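Local coordinates for bartonella effector protein (Bep) substrate of VirB T4SS (PDB 4YK1) that is a type IV secretion effector, here its BID domain, a four-helix bundle topped with a hook, and as a whole probably transfers AMP to target proteins, at residues Leu44-Glu56 against Ile76-Gly88. Sequence-based numbering, arbitrary orientation.
Sequences LSKLIYNNPEILE and IINSPKSIGRLKG
In the four-helix bundle of the BID domain, the C-terminal end of helix 32-49 meets the connection that leaves helix 67-78, and Tyr49 reaches across to Pro80 and Ile83. Tyr49 OH donates to Pro80 O at 2.7 Å, while Ile83 N reaches the same oxygen from the opposite face of the carbonyl plane. Pro80 O lies in the plane of the Tyr49 ring, at its edge. Over one face sits Ile83 CG2, 3.9 Å from the centroid of the Tyr49 ring in a CH-pi contact offset toward the rim; Ile48 CG2 of its own helix covers the other. Ile83 CG2 also meets Ile54 CD1 at 3.8 Å and touches Leu55 CD2, so the loop after helix 32-49 folds back onto the same side chain. Beyond Gly84 the chain runs past the helix end, where Lys87 N donates to Ile48 O at 2.8 Å (N-H...O 148°) and a water bridges Tyr49 O and Arg85 O. Helix 97-140 backs this junction, touching Ile48, Pro80 and Leu86. Asn50, the first residue after helix 32-49, leaves the helical path with positive phi. With CG anti to the backbone N (chi1 -152°) and the chain extended beyond it, Lys87 passes Leu47 O and brings NZ within 3.2 Å of Asn50 OD1, above the amide plane. Lys46 NZ donates to Asn50 OD1 at 2.7 Å from the opposite face, and the shared acceptor probably offsets some of the repulsion between Lys46 NZ and Lys87 NZ, 4.1 Å apart.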
loop_
_atom_site.group_PDB
_atom_site.type_symbol
_atom_site.label_atom_id
_atom_site.label_comp_id
_atom_site.label_asym_id
_atom_site.label_seq_id
_atom_site.Cartn_x
_atom_site.Cartn_y
_atom_site.Cartn_z
ATOM N N LEU A 44 6.971 7.955 9.824
ATOM C CA LEU A 44 6.864 7.008 10.925
ATOM C C LEU A 44 8.047 6.048 10.938
ATOM O O LEU A 44 8.656 5.832 11.982
ATOM C CB LEU A 44 5.554 6.219 10.833
ATOM C CG LEU A 44 4.346 7.029 11.306
ATOM C CD1 LEU A 44 3.032 6.361 10.846
ATOM C CD2 LEU A 44 4.403 7.157 12.827
ATOM N N SER A 45 8.368 5.479 9.778
ATOM C CA SER A 45 9.498 4.550 9.670
ATOM C C SER A 45 10.804 5.189 10.130
ATOM O O SER A 45 11.637 4.535 10.757
ATOM C CB SER A 45 9.645 4.036 8.228
ATOM O OG SER A 45 8.532 3.217 7.875
ATOM N N LYS A 46 10.984 6.469 9.833
ATOM C CA LYS A 46 12.170 7.176 10.306
ATOM C C LYS A 46 12.139 7.313 11.833
ATOM O O LYS A 46 13.135 7.044 12.519
ATOM C CB LYS A 46 12.271 8.548 9.630
ATOM C CG LYS A 46 13.254 9.510 10.295
ATOM C CD LYS A 46 14.683 9.047 10.138
ATOM C CE LYS A 46 15.654 10.054 10.750
ATOM N NZ LYS A 46 17.029 9.504 10.798
ATOM N N LEU A 47 10.985 7.694 12.371
ATOM C CA LEU A 47 10.818 7.829 13.824
ATOM C C LEU A 47 11.049 6.538 14.593
ATOM O O LEU A 47 11.620 6.539 15.688
ATOM C CB LEU A 47 9.411 8.334 14.148
ATOM C CG LEU A 47 9.195 9.825 13.889
ATOM C CD1 LEU A 47 7.746 10.194 14.159
ATOM C CD2 LEU A 47 10.149 10.646 14.755
ATOM N N ILE A 48 10.566 5.433 14.033
ATOM C CA ILE A 48 10.541 4.178 14.752
ATOM C C ILE A 48 11.843 3.403 14.552
ATOM O O ILE A 48 12.406 2.870 15.506
ATOM C CB ILE A 48 9.338 3.311 14.321
ATOM C CG1 ILE A 48 8.021 4.034 14.604
ATOM C CG2 ILE A 48 9.364 1.960 15.049
ATOM C CD1 ILE A 48 6.864 3.462 13.816
ATOM N N TYR A 49 12.304 3.343 13.305
ATOM C CA TYR A 49 13.368 2.427 12.919
ATOM C C TYR A 49 14.617 3.155 12.432
ATOM O O TYR A 49 15.597 2.505 12.072
ATOM C CB TYR A 49 12.873 1.474 11.820
ATOM C CG TYR A 49 11.710 0.594 12.233
ATOM C CD1 TYR A 49 11.885 -0.429 13.153
ATOM C CD2 TYR A 49 10.443 0.789 11.704
ATOM C CE1 TYR A 49 10.838 -1.226 13.544
ATOM C CE2 TYR A 49 9.380 -0.012 12.080
ATOM C CZ TYR A 49 9.589 -1.014 13.003
ATOM O OH TYR A 49 8.547 -1.817 13.389
ATOM N N ASN A 50 14.557 4.490 12.397
ATOM C CA ASN A 50 15.655 5.337 11.934
ATOM C C ASN A 50 15.938 5.048 10.474
ATOM O O ASN A 50 17.058 5.217 10.004
ATOM C CB ASN A 50 16.932 5.136 12.778
ATOM C CG ASN A 50 17.862 6.330 12.701
ATOM O OD1 ASN A 50 17.410 7.467 12.558
ATOM N ND2 ASN A 50 19.165 6.079 12.778
ATOM N N ASN A 51 14.917 4.611 9.751
ATOM C CA ASN A 51 15.096 4.315 8.347
ATOM C C ASN A 51 13.789 4.495 7.591
ATOM O O ASN A 51 12.898 3.648 7.666
ATOM C CB ASN A 51 15.641 2.896 8.172
ATOM C CG ASN A 51 15.835 2.527 6.719
ATOM O OD1 ASN A 51 15.671 3.362 5.836
ATOM N ND2 ASN A 51 16.203 1.278 6.465
ATOM N N PRO A 52 13.686 5.597 6.837
ATOM C CA PRO A 52 12.482 5.952 6.077
ATOM C C PRO A 52 12.077 4.871 5.077
ATOM O O PRO A 52 10.893 4.737 4.786
ATOM C CB PRO A 52 12.888 7.237 5.327
ATOM C CG PRO A 52 14.171 7.689 5.939
ATOM C CD PRO A 52 14.822 6.497 6.550
ATOM N N GLU A 53 13.039 4.103 4.566
ATOM C CA GLU A 53 12.721 3.160 3.489
ATOM C C GLU A 53 12.694 1.689 3.938
ATOM O O GLU A 53 12.686 0.777 3.109
ATOM C CB GLU A 53 13.713 3.333 2.327
ATOM C CG GLU A 53 13.696 4.731 1.663
ATOM C CD GLU A 53 12.298 5.199 1.222
ATOM O OE1 GLU A 53 11.510 4.380 0.694
ATOM O OE2 GLU A 53 11.990 6.403 1.397
ATOM N N ILE A 54 12.638 1.457 5.244
ATOM C CA ILE A 54 12.702 0.094 5.766
ATOM C C ILE A 54 11.561 -0.778 5.211
ATOM O O ILE A 54 11.734 -1.975 5.028
ATOM C CB ILE A 54 12.724 0.101 7.327
ATOM C CG1 ILE A 54 13.256 -1.229 7.866
ATOM C CG2 ILE A 54 11.333 0.425 7.925
ATOM C CD1 ILE A 54 13.726 -1.139 9.322
ATOM N N LEU A 55 10.413 -0.182 4.908
ATOM C CA LEU A 55 9.298 -0.946 4.335
ATOM C C LEU A 55 9.144 -0.741 2.820
ATOM O O LEU A 55 8.086 -1.033 2.252
ATOM C CB LEU A 55 7.979 -0.566 5.015
ATOM C CG LEU A 55 7.898 -0.751 6.541
ATOM C CD1 LEU A 55 6.536 -0.288 7.022
ATOM C CD2 LEU A 55 8.124 -2.207 6.938
ATOM N N GLU A 56 10.186 -0.245 2.167
ATOM C CA GLU A 56 10.080 0.081 0.741
ATOM C C GLU A 56 9.692 -1.142 -0.096
ATOM O O GLU A 56 8.828 -1.067 -0.958
ATOM C CB GLU A 56 11.394 0.666 0.239
ATOM C CG GLU A 56 11.600 0.515 -1.251
ATOM C CD GLU A 56 12.979 0.970 -1.669
ATOM O OE1 GLU A 56 13.932 0.172 -1.535
ATOM O OE2 GLU A 56 13.108 2.129 -2.116
ATOM N N ILE A 76 3.435 -6.203 12.434
ATOM C CA ILE A 76 4.077 -5.041 13.046
ATOM C C ILE A 76 3.556 -4.842 14.452
ATOM O O ILE A 76 4.310 -4.593 15.380
ATOM C CB ILE A 76 3.852 -3.770 12.216
ATOM C CG1 ILE A 76 4.623 -3.844 10.903
ATOM C CG2 ILE A 76 4.234 -2.498 13.030
ATOM C CD1 ILE A 76 4.242 -2.705 9.940
ATOM N N ILE A 77 2.253 -4.965 14.624
ATOM C CA ILE A 77 1.705 -4.733 15.938
ATOM C C ILE A 77 1.988 -5.947 16.831
ATOM O O ILE A 77 2.197 -5.779 18.035
ATOM C CB ILE A 77 0.208 -4.358 15.847
ATOM C CG1 ILE A 77 -0.232 -3.614 17.102
ATOM C CG2 ILE A 77 -0.652 -5.559 15.598
ATOM C CD1 ILE A 77 -1.142 -2.451 16.811
ATOM N N ASN A 78 2.062 -7.148 16.258
ATOM C CA ASN A 78 2.413 -8.337 17.048
ATOM C C ASN A 78 3.809 -8.179 17.666
ATOM O O ASN A 78 4.033 -8.591 18.789
ATOM C CB ASN A 78 2.425 -9.620 16.216
ATOM C CG ASN A 78 1.057 -10.120 15.845
ATOM O OD1 ASN A 78 0.045 -9.742 16.432
ATOM N ND2 ASN A 78 1.026 -11.036 14.875
ATOM N N SER A 79 4.752 -7.624 16.905
ATOM C CA SER A 79 6.115 -7.409 17.413
ATOM C C SER A 79 6.845 -6.411 16.530
ATOM O O SER A 79 7.436 -6.770 15.506
ATOM C CB SER A 79 6.891 -8.737 17.491
ATOM O OG SER A 79 8.144 -8.555 18.150
ATOM N N PRO A 80 6.783 -5.130 16.908
ATOM C CA PRO A 80 7.379 -4.065 16.107
ATOM C C PRO A 80 8.861 -4.313 15.826
ATOM O O PRO A 80 9.346 -3.995 14.747
ATOM C CB PRO A 80 7.180 -2.824 16.986
ATOM C CG PRO A 80 5.910 -3.132 17.733
ATOM C CD PRO A 80 6.046 -4.608 18.074
ATOM N N LYS A 81 9.561 -4.919 16.773
ATOM C CA LYS A 81 10.997 -5.110 16.600
ATOM C C LYS A 81 11.322 -6.188 15.564
ATOM O O LYS A 81 12.476 -6.318 15.181
ATOM C CB LYS A 81 11.664 -5.465 17.937
ATOM C CG LYS A 81 11.409 -6.861 18.403
ATOM C CD LYS A 81 12.130 -7.101 19.733
ATOM C CE LYS A 81 11.970 -8.543 20.159
ATOM N NZ LYS A 81 12.648 -8.824 21.464
ATOM N N SER A 82 10.328 -6.961 15.109
ATOM C CA SER A 82 10.580 -7.906 14.012
ATOM C C SER A 82 11.134 -7.172 12.785
ATOM O O SER A 82 11.974 -7.702 12.055
ATOM C CB SER A 82 9.308 -8.659 13.611
ATOM O OG SER A 82 8.282 -7.776 13.170
ATOM N N ILE A 83 10.660 -5.952 12.566
ATOM C CA ILE A 83 11.060 -5.167 11.383
ATOM C C ILE A 83 12.521 -4.734 11.483
ATOM O O ILE A 83 13.271 -4.746 10.499
ATOM C CB ILE A 83 10.163 -3.946 11.206
ATOM C CG1 ILE A 83 8.671 -4.356 11.136
ATOM C CG2 ILE A 83 10.590 -3.137 9.979
ATOM C CD1 ILE A 83 8.325 -5.357 10.045
ATOM N N GLY A 84 12.908 -4.317 12.674
ATOM C CA GLY A 84 14.269 -3.913 12.935
ATOM C C GLY A 84 14.280 -3.334 14.326
ATOM O O GLY A 84 13.244 -3.252 14.977
ATOM N N ARG A 85 15.454 -2.922 14.769
ATOM C CA ARG A 85 15.633 -2.294 16.070
ATOM C C ARG A 85 14.908 -0.958 16.160
ATOM O O ARG A 85 14.965 -0.137 15.234
ATOM C CB ARG A 85 17.132 -2.119 16.333
ATOM C CG ARG A 85 17.500 -1.508 17.641
ATOM C CD ARG A 85 19.015 -1.584 17.795
ATOM N NE ARG A 85 19.533 -0.597 18.733
ATOM C CZ ARG A 85 20.553 -0.817 19.555
ATOM N NH1 ARG A 85 21.165 -1.997 19.553
ATOM N NH2 ARG A 85 20.960 0.140 20.378
ATOM N N LEU A 86 14.226 -0.759 17.280
ATOM C CA LEU A 86 13.485 0.475 17.556
ATOM C C LEU A 86 14.392 1.567 18.072
ATOM O O LEU A 86 15.359 1.295 18.773
ATOM C CB LEU A 86 12.377 0.222 18.590
ATOM C CG LEU A 86 10.993 -0.153 18.076
ATOM C CD1 LEU A 86 11.071 -1.353 17.166
ATOM C CD2 LEU A 86 10.053 -0.395 19.256
ATOM N N LYS A 87 14.054 2.809 17.741
ATOM C CA LYS A 87 14.842 3.955 18.160
ATOM C C LYS A 87 14.590 4.225 19.647
ATOM O O LYS A 87 13.458 4.090 20.128
ATOM C CB LYS A 87 14.467 5.163 17.298
ATOM C CG LYS A 87 15.536 6.197 17.103
ATOM C CD LYS A 87 15.188 7.029 15.870
ATOM C CE LYS A 87 15.990 8.300 15.793
ATOM N NZ LYS A 87 15.526 9.088 14.613
ATOM N N GLY A 88 15.638 4.600 20.375
ATOM C CA GLY A 88 15.511 4.871 21.799
ATOM C C GLY A 88 16.274 3.852 22.620
ATOM O O GLY A 88 16.402 2.699 22.231
HETATM O O HOH W 1 15.978 -0.192 12.835
#